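Local coordinates for protein angiotensin-converting enzyme (Anopheles gambiae, PDB 6S1Y) that probably cleaves dipeptides from the C-terminal ends of peptides, as a zinc-dependent metallopeptidase of the angiotensin-converting enzyme family, at residues T241-M246 with G595-Q600; Q24-T29 with E61-V66; M279-Y284 with L406-E411. One frame throughout, in Å; residues are numbered along the deposited sequence.

Contact 1: T241-M246 with G595-Q600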
loop_
_atom_site.group_PDB
_atom_site.type_symbol
_atom_site.label_atom_id
_atom_site.label_comp_id
_atom_site.label_asym_id
_atom_site.label_seq_id
_atom_site.Cartn_x
_atom_site.Cartn_y
_atom_site.Cartn_z
ATOM N N THR A 241 11.477 13.113 24.901
ATOM C CA THR A 241 12.614 13.262 24.003
ATOM C C THR A 241 12.948 12.019 23.216
ATOM O O THR A 241 13.720 12.116 22.248
ATOM C CB THR A 241 13.882 13.639 24.788
ATOM O OG1 THR A 241 14.111 12.627 25.771
ATOM C CG2 THR A 241 13.753 15.006 25.444
ATOM N N GLY A 242 12.460 10.855 23.622
ATOM C CA GLY A 242 12.755 9.630 22.925
ATOM C C GLY A 242 11.717 9.315 21.869
ATOM O O GLY A 242 10.743 10.039 21.676
ATOM N N PRO A 243 11.913 8.207 21.170
ATOM C CA PRO A 243 10.926 7.783 20.170
ATOM C C PRO A 243 9.590 7.469 20.824
ATOM O O PRO A 243 9.520 7.148 22.015
ATOM C CB PRO A 243 11.554 6.525 19.549
ATOM C CG PRO A 243 13.002 6.569 19.924
ATOM C CD PRO A 243 13.056 7.283 21.267
ATOM N N ILE A 244 8.518 7.557 20.036
ATOM C CA ILE A 244 7.164 7.312 20.548
ATOM C C ILE A 244 6.959 5.805 20.699
ATOM O O ILE A 244 7.202 5.067 19.734
ATOM C CB ILE A 244 6.114 7.896 19.609
ATOM C CG1 ILE A 244 6.280 9.397 19.463
ATOM C CG2 ILE A 244 4.725 7.550 20.101
ATOM C CD1 ILE A 244 5.465 9.959 18.320
ATOM N N PRO A 245 6.503 5.322 21.870
ATOM C CA PRO A 245 6.049 3.917 21.967
ATOM C C PRO A 245 4.999 3.616 20.913
ATOM O O PRO A 245 3.913 4.186 20.965
ATOM C CB PRO A 245 5.458 3.816 23.381
ATOM C CG PRO A 245 6.080 4.976 24.150
ATOM C CD PRO A 245 6.345 6.059 23.140
ATOM N N MET A 246 5.284 2.729 19.965
ATOM C CA MET A 246 4.447 2.607 18.787
ATOM C C MET A 246 3.071 2.015 19.080
ATOM O O MET A 246 2.167 2.203 18.267
ATOM C CB MET A 246 5.171 1.769 17.723
ATOM C CG MET A 246 5.366 0.344 18.095
ATOM S SD MET A 246 6.570 -0.461 17.029
ATOM C CE MET A 246 5.618 -0.538 15.489
ATOM N N GLY A 595 12.478 16.131 17.250
ATOM C CA GLY A 595 13.490 15.120 17.086
ATOM C C GLY A 595 13.545 14.155 18.264
ATOM O O GLY A 595 12.789 14.253 19.223
ATOM N N TRP A 596 14.492 13.218 18.188
ATOM C CA TRP A 596 14.544 12.161 19.181
ATOM C C TRP A 596 15.923 11.503 19.255
ATOM O O TRP A 596 16.596 11.286 18.249
ATOM C CB TRP A 596 13.490 11.081 18.865
ATOM C CG TRP A 596 13.617 10.558 17.449
ATOM C CD1 TRP A 596 14.404 9.527 17.022
ATOM C CD2 TRP A 596 12.936 11.039 16.296
ATOM N NE1 TRP A 596 14.246 9.328 15.664
ATOM C CE2 TRP A 596 13.358 10.259 15.201
ATOM C CE3 TRP A 596 11.990 12.040 16.082
ATOM C CZ2 TRP A 596 12.891 10.468 13.922
ATOM C CZ3 TRP A 596 11.533 12.246 14.804
ATOM C CH2 TRP A 596 11.987 11.460 13.740
ATOM N N THR A 597 16.290 11.101 20.458
ATOM C CA THR A 597 17.411 10.194 20.617
ATOM C C THR A 597 17.108 8.856 19.946
ATOM O O THR A 597 15.970 8.538 19.631
ATOM C CB THR A 597 17.695 10.041 22.109
ATOM O OG1 THR A 597 16.513 9.621 22.790
ATOM C CG2 THR A 597 18.087 11.387 22.678
ATOM N N ASP A 598 18.171 8.076 19.699
ATOM C CA ASP A 598 18.015 6.739 19.136
ATOM C C ASP A 598 17.314 5.816 20.116
ATOM O O ASP A 598 17.559 5.878 21.324
ATOM C CB ASP A 598 19.370 6.093 18.809
ATOM C CG ASP A 598 20.180 6.853 17.762
ATOM O OD1 ASP A 598 19.729 7.910 17.251
ATOM O OD2 ASP A 598 21.300 6.366 17.461
ATOM N N SER A 599 16.485 4.915 19.599
ATOM C CA SER A 599 15.821 3.939 20.454
ATOM C C SER A 599 16.824 2.996 21.111
ATOM O O SER A 599 17.805 2.583 20.500
ATOM C CB SER A 599 14.818 3.121 19.649
ATOM O OG SER A 599 14.185 2.178 20.497
ATOM N N GLN A 600 16.536 2.623 22.354
ATOM C CA GLN A 600 17.291 1.608 23.075
ATOM C C GLN A 600 16.489 0.323 23.239
ATOM O O GLN A 600 16.816 -0.506 24.087
ATOM C CB GLN A 600 17.704 2.140 24.449
ATOM C CG GLN A 600 18.632 3.355 24.385
ATOM C CD GLN A 600 18.846 4.003 25.747
ATOM O OE1 GLN A 600 17.963 3.991 26.612
ATOM N NE2 GLN A 600 20.008 4.591 25.931
#
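The backbones of Gly-242 and Trp-596 come together with their CA atoms 4.9 Å apart, and the carbonyl of Thr-241 receives the amide of Thr-597. This hydrogen bond, Thr-597 N to Thr-241 O, is 3.3 Å long and bent to 149° at the hydrogen. The donor stands 19° from the plane of the carbonyl. The same oxygen takes a CA-H...O contact from Trp-596, with CA to Thr-241 O at 3.2 Å. One hydrogen bond and one weaker CA-H...O contact thus share this oxygen.

The ring of Pro-243 lies against the backbone of 597-599, and Pro-243 CD is 3.6 Å from Thr-597 O. Its CG carries on to Ser-599, where Pro-243 CG and Ser-599 CB are 3.9 Å apart. Trp-596 CB lies 3.5 Å from Thr-241 O and also touches Gly-242 C. Its indole packs against His-222 and Arg-226 of helix 203-233. Ser-599 OG, anti to its own backbone N (chi1 180°), is held there by hydrogen bonds with Glu-470 OE1 and Lys-601 N. Arg-226 binds the carbonyls of both Gly-242 and Gly-595, a second tie between the two loops.

The arrangement is loop-on-loop packing beside two small parallel sheets of a mainly helical fold. Strand 244-245 pairs with 469-470, and segment 595-600 runs toward strand 602-603, which pairs with 475-476. Glu-470 joins the first sheet to the C-terminal loop, because its backbone meets Ile-244 and Met-246 while its carboxylate takes Ser-599.

Contact 2: Q24-T29 with E61-V66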
loop_
_atom_site.group_PDB
_atom_site.type_symbol
_atom_site.label_atom_id
_atom_site.label_comp_id
_atom_site.label_asym_id
_atom_site.label_seq_id
_atom_site.Cartn_x
_atom_site.Cartn_y
_atom_site.Cartn_z
ATOM N N GLN A 24 -1.321 -15.012 -26.296
ATOM C CA GLN A 24 -2.515 -15.736 -25.876
ATOM C C GLN A 24 -2.147 -16.953 -25.043
ATOM O O GLN A 24 -2.829 -17.275 -24.064
ATOM C CB GLN A 24 -3.339 -16.149 -27.094
ATOM C CG GLN A 24 -3.597 -15.027 -28.098
ATOM C CD GLN A 24 -4.336 -13.834 -27.500
ATOM O OE1 GLN A 24 -5.118 -13.973 -26.551
ATOM N NE2 GLN A 24 -4.090 -12.649 -28.059
ATOM N N ARG A 25 -1.077 -17.650 -25.423
ATOM C CA ARG A 25 -0.557 -18.736 -24.600
ATOM C C ARG A 25 -0.230 -18.238 -23.195
ATOM O O ARG A 25 -0.720 -18.784 -22.198
ATOM C CB ARG A 25 0.679 -19.330 -25.285
ATOM C CG ARG A 25 0.870 -20.825 -25.132
ATOM C CD ARG A 25 1.343 -21.448 -26.444
ATOM N NE ARG A 25 2.631 -20.919 -26.889
ATOM C CZ ARG A 25 3.810 -21.307 -26.407
ATOM N NH1 ARG A 25 4.924 -20.775 -26.880
ATOM N NH2 ARG A 25 3.880 -22.224 -25.448
ATOM N N TYR A 26 0.582 -17.179 -23.102
ATOM C CA TYR A 26 0.961 -16.608 -21.807
ATOM C C TYR A 26 -0.273 -16.224 -21.000
ATOM O O TYR A 26 -0.395 -16.572 -19.824
ATOM C CB TYR A 26 1.867 -15.390 -22.053
ATOM C CG TYR A 26 2.739 -14.902 -20.914
ATOM C CD1 TYR A 26 4.032 -15.378 -20.748
ATOM C CD2 TYR A 26 2.293 -13.910 -20.043
ATOM C CE1 TYR A 26 4.844 -14.906 -19.722
ATOM C CE2 TYR A 26 3.095 -13.437 -19.014
ATOM C CZ TYR A 26 4.369 -13.933 -18.862
ATOM O OH TYR A 26 5.181 -13.465 -17.848
ATOM N N GLN A 27 -1.219 -15.537 -21.633
ATOM C CA GLN A 27 -2.386 -15.040 -20.915
ATOM C C GLN A 27 -3.206 -16.170 -20.297
ATOM O O GLN A 27 -3.702 -16.046 -19.167
ATOM C CB GLN A 27 -3.251 -14.210 -21.861
ATOM C CG GLN A 27 -4.561 -13.777 -21.268
ATOM C CD GLN A 27 -5.276 -12.771 -22.139
ATOM O OE1 GLN A 27 -4.736 -12.293 -23.132
ATOM N NE2 GLN A 27 -6.496 -12.433 -21.761
ATOM N N GLN A 28 -3.353 -17.285 -21.011
ATOM C CA GLN A 28 -4.214 -18.352 -20.517
ATOM C C GLN A 28 -3.608 -19.065 -19.311
ATOM O O GLN A 28 -4.322 -19.353 -18.340
ATOM C CB GLN A 28 -4.526 -19.330 -21.651
ATOM C CG GLN A 28 -5.364 -18.659 -22.743
ATOM C CD GLN A 28 -5.824 -19.607 -23.840
ATOM O OE1 GLN A 28 -6.190 -20.760 -23.580
ATOM N NE2 GLN A 28 -5.817 -19.117 -25.081
ATOM N N THR A 29 -2.305 -19.355 -19.332
ATOM C CA THR A 29 -1.726 -19.989 -18.155
ATOM C C THR A 29 -1.601 -18.995 -17.001
ATOM O O THR A 29 -1.730 -19.388 -15.838
ATOM C CB THR A 29 -0.368 -20.627 -18.473
ATOM O OG1 THR A 29 0.509 -19.647 -19.043
ATOM C CG2 THR A 29 -0.548 -21.783 -19.437
ATOM N N GLU A 61 6.894 -23.031 -16.354
ATOM C CA GLU A 61 7.306 -23.729 -17.567
ATOM C C GLU A 61 6.970 -22.905 -18.806
ATOM O O GLU A 61 7.838 -22.606 -19.624
ATOM C CB GLU A 61 6.630 -25.098 -17.637
ATOM C CG GLU A 61 7.276 -26.164 -16.779
ATOM C CD GLU A 61 6.433 -27.433 -16.686
ATOM O OE1 GLU A 61 5.846 -27.844 -17.709
ATOM O OE2 GLU A 61 6.355 -28.018 -15.581
ATOM N N VAL A 62 5.700 -22.527 -18.963
ATOM C CA VAL A 62 5.276 -21.744 -20.120
ATOM C C VAL A 62 6.183 -20.534 -20.314
ATOM O O VAL A 62 6.645 -20.254 -21.426
ATOM C CB VAL A 62 3.800 -21.326 -19.966
ATOM C CG1 VAL A 62 3.403 -20.333 -21.056
ATOM C CG2 VAL A 62 2.868 -22.554 -19.969
ATOM N N ALA A 63 6.457 -19.794 -19.229
ATOM C CA ALA A 63 7.224 -18.552 -19.367
ATOM C C ALA A 63 8.663 -18.830 -19.777
ATOM O O ALA A 63 9.261 -18.040 -20.519
ATOM C CB ALA A 63 7.195 -17.745 -18.065
ATOM N N LYS A 64 9.235 -19.942 -19.325
ATOM C CA LYS A 64 10.574 -20.315 -19.772
ATOM C C LYS A 64 10.594 -20.573 -21.279
ATOM O O LYS A 64 11.488 -20.103 -21.992
ATOM C CB LYS A 64 11.064 -21.543 -19.018
ATOM C CG LYS A 64 11.609 -21.280 -17.621
ATOM C CD LYS A 64 12.037 -22.593 -16.988
ATOM C CE LYS A 64 12.154 -22.498 -15.480
ATOM N NZ LYS A 64 11.309 -23.531 -14.803
ATOM N N ALA A 65 9.613 -21.333 -21.775
ATOM C CA ALA A 65 9.528 -21.621 -23.204
ATOM C C ALA A 65 9.309 -20.352 -24.009
ATOM O O ALA A 65 9.951 -20.144 -25.047
ATOM C CB ALA A 65 8.391 -22.606 -23.468
ATOM N N VAL A 66 8.398 -19.492 -23.549
ATOM C CA VAL A 66 8.172 -18.218 -24.222
ATOM C C VAL A 66 9.462 -17.422 -24.304
ATOM O O VAL A 66 9.769 -16.819 -25.336
ATOM C CB VAL A 66 7.072 -17.419 -23.494
ATOM C CG1 VAL A 66 7.089 -15.968 -23.949
ATOM C CG2 VAL A 66 5.716 -18.060 -23.729
#
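Thr-29 and Val-62 meet tip to tip between two nearly antiparallel helices. The axes of the short segments approach to 10.0 Å, with 164° between their directions. The methyls do the touching: Thr-29 CG2 is 3.5 Å from Val-62 CG2. The hydroxyl is also turned into the contact, and Thr-29 OG1 lies 3.6 Å from Val-62 CG1. With OG1 between its own backbone N and carbonyl carbon (chi1 55°), the oxygen also lies near the carbonyls of Arg-25 and Tyr-26. It makes at most a weak bond to one of them.

Tyr-26 has CG anti to the backbone N (chi1 -161°), and the CD1-CE1 side of its ring faces helix 46-70. Ala-63 CB approaches the ring obliquely, 4.0 Å from Tyr-26 CE1. Val-66 comes instead at the ring edge, near its plane, with CG2 4.3 Å from Tyr-26 CD1. Phe-59, from the same helix as Ala-63 and Val-66, meets the Tyr-26 ring edge-to-face.

Arg-25 completes the row. Its guanidinium turns one face to Val-66, and NH1 is 4.2 Å from Val-66 CG2. One methyl thus serves two flat groups, the tyrosine at its edge and the guanidinium over a face.

The two segments meet through methyls, an aromatic ring and the flat side of a cation. This is one part of the interface of an antiparallel helical hairpin, made by van der Waals contact. Arg-25 NH1 also forms a salt bridge with Glu-69 OE1 on the partner helix, which probably adds stability beside the apolar contact.

Contact 3: M279-Y284 with L406-E411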
loop_
_atom_site.group_PDB
_atom_site.type_symbol
_atom_site.label_atom_id
_atom_site.label_comp_id
_atom_site.label_asym_id
_atom_site.label_seq_id
_atom_site.Cartn_x
_atom_site.Cartn_y
_atom_site.Cartn_z
ATOM N N MET A 279 -21.898 6.937 9.502
ATOM C CA MET A 279 -22.019 5.755 8.653
ATOM C C MET A 279 -22.845 4.684 9.352
ATOM O O MET A 279 -23.775 4.113 8.773
ATOM C CB MET A 279 -20.641 5.190 8.294
ATOM C CG MET A 279 -19.805 5.998 7.331
ATOM S SD MET A 279 -18.116 5.276 7.278
ATOM C CE MET A 279 -18.318 3.919 6.118
ATOM N N ILE A 280 -22.500 4.390 10.603
ATOM C CA ILE A 280 -23.242 3.399 11.372
ATOM C C ILE A 280 -24.693 3.824 11.514
ATOM O O ILE A 280 -25.619 3.043 11.265
ATOM C CB ILE A 280 -22.575 3.196 12.745
ATOM C CG1 ILE A 280 -21.255 2.449 12.564
ATOM C CG2 ILE A 280 -23.500 2.473 13.702
ATOM C CD1 ILE A 280 -20.355 2.505 13.781
ATOM N N ARG A 281 -24.907 5.075 11.926
ATOM C CA ARG A 281 -26.244 5.584 12.212
ATOM C C ARG A 281 -27.124 5.598 10.970
ATOM O O ARG A 281 -28.350 5.463 11.078
ATOM C CB ARG A 281 -26.106 6.991 12.803
ATOM C CG ARG A 281 -27.370 7.589 13.346
ATOM C CD ARG A 281 -27.177 9.073 13.666
ATOM N NE ARG A 281 -27.084 9.877 12.448
ATOM C CZ ARG A 281 -28.122 10.197 11.676
ATOM N NH1 ARG A 281 -29.345 9.782 11.985
ATOM N NH2 ARG A 281 -27.937 10.928 10.583
ATOM N N GLN A 282 -26.533 5.777 9.786
ATOM C CA GLN A 282 -27.276 5.719 8.538
ATOM C C GLN A 282 -27.384 4.290 7.989
ATOM O O GLN A 282 -27.727 4.105 6.811
ATOM C CB GLN A 282 -26.638 6.662 7.510
ATOM C CG GLN A 282 -27.040 8.131 7.709
ATOM C CD GLN A 282 -26.257 9.117 6.856
ATOM O OE1 GLN A 282 -26.088 8.924 5.643
ATOM N NE2 GLN A 282 -25.772 10.192 7.492
ATOM N N GLY A 283 -27.115 3.281 8.817
ATOM C CA GLY A 283 -27.237 1.896 8.380
ATOM C C GLY A 283 -26.364 1.509 7.204
ATOM O O GLY A 283 -26.778 0.710 6.356
ATOM N N TYR A 284 -25.153 2.047 7.138
ATOM C CA TYR A 284 -24.219 1.635 6.105
ATOM C C TYR A 284 -23.839 0.171 6.261
ATOM O O TYR A 284 -23.702 -0.351 7.369
ATOM C CB TYR A 284 -22.945 2.472 6.164
ATOM C CG TYR A 284 -22.952 3.706 5.318
ATOM C CD1 TYR A 284 -23.752 4.785 5.643
ATOM C CD2 TYR A 284 -22.123 3.814 4.225
ATOM C CE1 TYR A 284 -23.744 5.925 4.885
ATOM C CE2 TYR A 284 -22.100 4.958 3.460
ATOM C CZ TYR A 284 -22.918 6.007 3.793
ATOM O OH TYR A 284 -22.898 7.146 3.025
ATOM N N LEU A 406 -22.589 12.615 4.968
ATOM C CA LEU A 406 -21.902 11.960 6.067
ATOM C C LEU A 406 -21.379 12.940 7.098
ATOM O O LEU A 406 -20.955 12.517 8.175
ATOM C CB LEU A 406 -20.743 11.121 5.560
ATOM C CG LEU A 406 -21.155 9.786 4.969
ATOM C CD1 LEU A 406 -20.014 9.176 4.203
ATOM C CD2 LEU A 406 -21.644 8.832 6.044
ATOM N N LEU A 407 -21.403 14.230 6.791
ATOM C CA LEU A 407 -20.922 15.270 7.692
ATOM C C LEU A 407 -22.021 16.310 7.826
ATOM O O LEU A 407 -22.445 16.902 6.830
ATOM C CB LEU A 407 -19.630 15.882 7.157
ATOM C CG LEU A 407 -18.796 16.763 8.084
ATOM C CD1 LEU A 407 -18.348 16.023 9.320
ATOM C CD2 LEU A 407 -17.606 17.288 7.286
ATOM N N LYS A 408 -22.516 16.498 9.044
ATOM C CA LYS A 408 -23.529 17.513 9.290
ATOM C C LYS A 408 -22.916 18.901 9.137
ATOM O O LYS A 408 -21.705 19.096 9.279
ATOM C CB LYS A 408 -24.124 17.346 10.688
ATOM C CG LYS A 408 -24.688 15.945 10.961
ATOM C CD LYS A 408 -25.849 15.622 10.027
ATOM C CE LYS A 408 -25.726 14.217 9.433
ATOM N NZ LYS A 408 -26.654 14.004 8.264
ATOM N N ASP A 409 -23.766 19.876 8.839
ATOM C CA ASP A 409 -23.251 21.214 8.605
ATOM C C ASP A 409 -22.707 21.799 9.907
ATOM O O ASP A 409 -23.067 21.382 11.010
ATOM C CB ASP A 409 -24.327 22.124 8.017
ATOM C CG ASP A 409 -23.745 23.159 7.061
ATOM O OD1 ASP A 409 -22.517 23.398 7.113
ATOM O OD2 ASP A 409 -24.507 23.727 6.248
ATOM N N TYR A 410 -21.815 22.769 9.763
ATOM C CA TYR A 410 -21.134 23.348 10.909
ATOM C C TYR A 410 -20.543 24.680 10.475
ATOM O O TYR A 410 -20.293 24.909 9.288
ATOM C CB TYR A 410 -20.028 22.413 11.418
ATOM C CG TYR A 410 -19.002 22.174 10.339
ATOM C CD1 TYR A 410 -19.150 21.129 9.432
ATOM C CD2 TYR A 410 -17.924 23.032 10.183
ATOM C CE1 TYR A 410 -18.232 20.925 8.411
ATOM C CE2 TYR A 410 -16.996 22.836 9.168
ATOM C CZ TYR A 410 -17.154 21.777 8.284
ATOM O OH TYR A 410 -16.226 21.594 7.277
ATOM N N GLU A 411 -20.299 25.543 11.453
ATOM C CA GLU A 411 -19.602 26.788 11.185
ATOM C C GLU A 411 -18.120 26.506 10.938
ATOM O O GLU A 411 -17.436 25.916 11.787
ATOM C CB GLU A 411 -19.777 27.744 12.359
ATOM C CG GLU A 411 -19.252 29.159 12.080
ATOM C CD GLU A 411 -19.930 29.824 10.884
ATOM O OE1 GLU A 411 -21.140 29.558 10.649
ATOM O OE2 GLU A 411 -19.243 30.607 10.187
#
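A Schellman motif ends helix 276-281, and two residues that it brings together, Met-279 and Tyr-284, close on Leu-406. Tyr-284 N bonds Met-279 O at 3.0 Å, and Gly-283 N bonds Ile-280 O at 2.9 Å. Gly-283 is the C-prime residue, with a positive phi of 60°. The turn lays the Tyr-284 ring over Met-279, whose CG stands 4.3 Å above the ring centre.

Leu-406 and Tyr-284 reach tip to tip, with Leu-406 CD2 3.7 Å from Tyr-284 OH. The same methyl is 3.6 Å from Met-279 CG. Met-279 and Leu-406 also touch Phe-352, so this apolar cluster rests on helix 349-368, which carries the zinc ligands His-357 and His-361.

Beyond the cluster, nitrogen-bearing ends approach without bonding each other. Lys-408 is bent at chi2 and chi3. Its NZ lies 4.1 Å from Arg-281 NH2, at the guanidinium edge. Glu-278 OE1 forms a salt bridge with Arg-281 NH2 and a long, weak ion pair with Lys-408 NZ, which probably offsets the like charges. Gln-282 NE2 also comes near Lys-408 NZ, at 4.0 Å. The amide hydrogen-bonds instead to Glu-278 OE1 and Gly-405 O.

In the fold
The three contacts lie far out in one mainly helical chain, their centres 25 to 29 Å from its centre, and none touches another. Contact 2 comes first along the sequence, between helices 12-42 and 46-70. Contact 1 opens later, at strand 244-245, and is completed near the C-terminus. Contact 3 falls wholly within that interval. Its centre is about 38 Å from that of contact 1. The centre of contact 2 is about 51 Å from the centre of each, across the centre of the chain. In ACE relatives the N-terminal helices form a lid over the active-site cleft, and contact 2 probably belongs to it. Contact 1 ties the C-terminal loop back to the body.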